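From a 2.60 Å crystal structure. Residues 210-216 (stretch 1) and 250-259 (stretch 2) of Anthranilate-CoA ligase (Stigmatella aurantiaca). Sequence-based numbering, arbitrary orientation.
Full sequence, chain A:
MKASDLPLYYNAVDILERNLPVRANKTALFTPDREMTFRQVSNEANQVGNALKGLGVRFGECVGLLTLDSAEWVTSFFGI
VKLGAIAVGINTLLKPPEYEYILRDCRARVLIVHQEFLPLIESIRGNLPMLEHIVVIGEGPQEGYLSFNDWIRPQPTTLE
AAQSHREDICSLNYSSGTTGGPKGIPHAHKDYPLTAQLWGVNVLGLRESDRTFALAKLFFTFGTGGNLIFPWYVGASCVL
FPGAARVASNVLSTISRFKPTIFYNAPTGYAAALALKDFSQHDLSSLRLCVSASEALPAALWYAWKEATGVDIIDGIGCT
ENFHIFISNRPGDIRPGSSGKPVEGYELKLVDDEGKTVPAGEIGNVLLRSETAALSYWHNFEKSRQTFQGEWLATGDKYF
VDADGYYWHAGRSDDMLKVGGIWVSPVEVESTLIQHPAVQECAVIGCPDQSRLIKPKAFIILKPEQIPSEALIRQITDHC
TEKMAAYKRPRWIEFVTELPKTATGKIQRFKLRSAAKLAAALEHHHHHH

Stretch 1, residues 210-216: DRTFALA
Stretch 2 250-259: NVLSTISRFK

Strand 211-214 lies against the helix of stretch 2, which begins earlier in the chain and runs on from residue 250. The two run nearly antiparallel (169°), with a closest axial approach of 10.2 Å, and the CA atoms of Arg-211, Phe-213 and Leu-215 lie 7.8, 7.7 and 7.4 Å from those of Lys-259, Ile-255 and Val-251, respectively. Extended phi/psi values (-144/116 at Arg-211, -151/115 at Phe-213) direct alternate side chains toward the helix, while Ala-214 points away.

Phe-213 (chi1 169°, chi2 52°) covers the most surface. Its CZ lies 3.7 Å from Thr-254 CG2, a methyl seated over one ring face in a CH-pi contact, 4.0 Å from the centroid. The m rotamer of Thr-254 also lets OG1 bond to Asn-250 O (3.0 Å). Ile-255 CG1 meets the ring edge at Phe-213 CD2 (3.7 Å), and Val-251 CG1 packs 3.8 Å from Phe-213 CE2. Val-251 (t) also places CG2 3.7 Å from Leu-215 CD1 (chi1 t, chi2 p), extending the apolar contact.

Arg-211 (t, t, m; chi4 174°) reaches the helix's C-terminal end, where NH1 donates to Phe-258 O (2.9 Å, 155°), near the guanidinium plane. Lys-259 then leaves helical geometry with positive phi (52/63).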

# COMPACT_ATOMS: atom_id res chain seq x y z
N ASP A 210 20.46 -7.11 1.60
CA ASP A 210 19.13 -7.42 1.09
C ASP A 210 18.83 -6.76 -0.25
O ASP A 210 19.52 -5.84 -0.68
CB ASP A 210 18.06 -7.00 2.11
CG ASP A 210 17.84 -8.04 3.19
OD1 ASP A 210 17.91 -9.25 2.88
OD2 ASP A 210 17.59 -7.64 4.35
N ARG A 211 17.79 -7.26 -0.91
CA ARG A 211 17.29 -6.68 -2.15
C ARG A 211 15.78 -6.81 -2.19
O ARG A 211 15.24 -7.92 -2.20
CB ARG A 211 17.91 -7.37 -3.37
CG ARG A 211 17.33 -6.93 -4.70
CD ARG A 211 18.12 -7.51 -5.85
NE ARG A 211 19.53 -7.11 -5.79
CZ ARG A 211 20.47 -7.57 -6.60
NH1 ARG A 211 20.17 -8.46 -7.54
NH2 ARG A 211 21.72 -7.15 -6.47
N THR A 212 15.09 -5.68 -2.19
CA THR A 212 13.63 -5.67 -2.10
C THR A 212 12.94 -5.70 -3.46
O THR A 212 13.49 -5.25 -4.46
CB THR A 212 13.12 -4.44 -1.32
OG1 THR A 212 13.57 -3.25 -1.97
CG2 THR A 212 13.62 -4.46 0.11
N PHE A 213 11.74 -6.26 -3.47
CA PHE A 213 10.88 -6.22 -4.65
C PHE A 213 9.42 -6.25 -4.23
O PHE A 213 8.94 -7.22 -3.65
CB PHE A 213 11.19 -7.39 -5.59
CG PHE A 213 10.17 -7.56 -6.69
CD1 PHE A 213 9.82 -6.50 -7.50
CD2 PHE A 213 9.59 -8.80 -6.92
CE1 PHE A 213 8.89 -6.65 -8.51
CE2 PHE A 213 8.66 -8.96 -7.93
CZ PHE A 213 8.31 -7.89 -8.73
N ALA A 214 8.71 -5.16 -4.51
CA ALA A 214 7.31 -5.05 -4.16
C ALA A 214 6.44 -4.98 -5.40
O ALA A 214 6.73 -4.24 -6.33
CB ALA A 214 7.07 -3.82 -3.30
N LEU A 215 5.37 -5.78 -5.41
CA LEU A 215 4.38 -5.69 -6.47
C LEU A 215 3.61 -4.39 -6.29
O LEU A 215 3.10 -3.81 -7.25
CB LEU A 215 3.44 -6.89 -6.44
CG LEU A 215 2.42 -6.98 -7.57
CD1 LEU A 215 3.12 -6.88 -8.92
CD2 LEU A 215 1.62 -8.26 -7.48
N ALA A 216 3.53 -3.94 -5.03
CA ALA A 216 2.91 -2.66 -4.70
C ALA A 216 3.67 -1.52 -5.37
O ALA A 216 4.90 -1.49 -5.35
CB ALA A 216 2.88 -2.47 -3.20
N ASN A 250 4.56 -13.00 -14.62
CA ASN A 250 5.66 -12.06 -14.85
C ASN A 250 6.28 -11.58 -13.55
O ASN A 250 7.46 -11.24 -13.51
CB ASN A 250 5.18 -10.87 -15.69
CG ASN A 250 4.79 -11.27 -17.09
OD1 ASN A 250 5.21 -12.31 -17.60
ND2 ASN A 250 3.98 -10.43 -17.74
N VAL A 251 5.47 -11.53 -12.50
CA VAL A 251 5.95 -11.14 -11.18
C VAL A 251 6.95 -12.17 -10.65
O VAL A 251 8.01 -11.81 -10.14
CB VAL A 251 4.79 -10.98 -10.18
CG1 VAL A 251 5.32 -10.53 -8.83
CG2 VAL A 251 3.76 -10.01 -10.71
N LEU A 252 6.59 -13.44 -10.79
CA LEU A 252 7.44 -14.53 -10.32
C LEU A 252 8.72 -14.63 -11.14
O LEU A 252 9.76 -15.07 -10.64
CB LEU A 252 6.69 -15.86 -10.37
CG LEU A 252 5.45 -15.94 -9.48
CD1 LEU A 252 4.77 -17.30 -9.63
CD2 LEU A 252 5.81 -15.69 -8.02
N SER A 253 8.64 -14.22 -12.40
CA SER A 253 9.80 -14.25 -13.29
C SER A 253 10.78 -13.14 -12.94
O SER A 253 11.99 -13.30 -13.06
CB SER A 253 9.36 -14.14 -14.74
OG SER A 253 8.33 -15.07 -15.02
N THR A 254 10.23 -12.00 -12.51
CA THR A 254 11.05 -10.88 -12.05
C THR A 254 11.85 -11.31 -10.83
O THR A 254 13.02 -10.96 -10.68
CB THR A 254 10.18 -9.65 -11.72
OG1 THR A 254 9.53 -9.19 -12.91
CG2 THR A 254 11.03 -8.53 -11.16
N ILE A 255 11.21 -12.08 -9.95
CA ILE A 255 11.87 -12.65 -8.79
C ILE A 255 13.02 -13.57 -9.21
O ILE A 255 14.09 -13.57 -8.59
CB ILE A 255 10.88 -13.44 -7.90
CG1 ILE A 255 9.77 -12.51 -7.40
CG2 ILE A 255 11.59 -14.10 -6.73
CD1 ILE A 255 8.77 -13.19 -6.49
N SER A 256 12.80 -14.33 -10.27
CA SER A 256 13.83 -15.24 -10.78
C SER A 256 14.99 -14.49 -11.41
O SER A 256 16.16 -14.82 -11.18
CB SER A 256 13.23 -16.22 -11.79
OG SER A 256 12.33 -17.12 -11.16
N ARG A 257 14.68 -13.47 -12.21
CA ARG A 257 15.71 -12.74 -12.94
C ARG A 257 16.58 -11.86 -12.05
O ARG A 257 17.80 -11.96 -12.07
CB ARG A 257 15.08 -11.90 -14.06
CG ARG A 257 16.08 -11.02 -14.79
CD ARG A 257 15.46 -10.33 -15.99
NE ARG A 257 15.07 -11.28 -17.03
CZ ARG A 257 15.86 -11.68 -18.01
NH1 ARG A 257 17.11 -11.22 -18.09
NH2 ARG A 257 15.42 -12.54 -18.92
N PHE A 258 15.94 -11.00 -11.26
CA PHE A 258 16.66 -10.01 -10.47
C PHE A 258 17.05 -10.52 -9.08
O PHE A 258 17.84 -9.88 -8.38
CB PHE A 258 15.87 -8.71 -10.36
CG PHE A 258 15.66 -8.03 -11.68
CD1 PHE A 258 16.65 -7.23 -12.22
CD2 PHE A 258 14.48 -8.19 -12.39
CE1 PHE A 258 16.47 -6.60 -13.44
CE2 PHE A 258 14.29 -7.56 -13.60
CZ PHE A 258 15.28 -6.77 -14.13
N LYS A 259 16.49 -11.66 -8.69
CA LYS A 259 16.85 -12.33 -7.44
C LYS A 259 16.77 -11.45 -6.19
O LYS A 259 17.79 -11.22 -5.54
CB LYS A 259 18.25 -12.94 -7.55
CG LYS A 259 18.36 -14.05 -8.59
CD LYS A 259 19.82 -14.38 -8.88
CE LYS A 259 19.94 -15.62 -9.75
NZ LYS A 259 19.09 -15.54 -10.97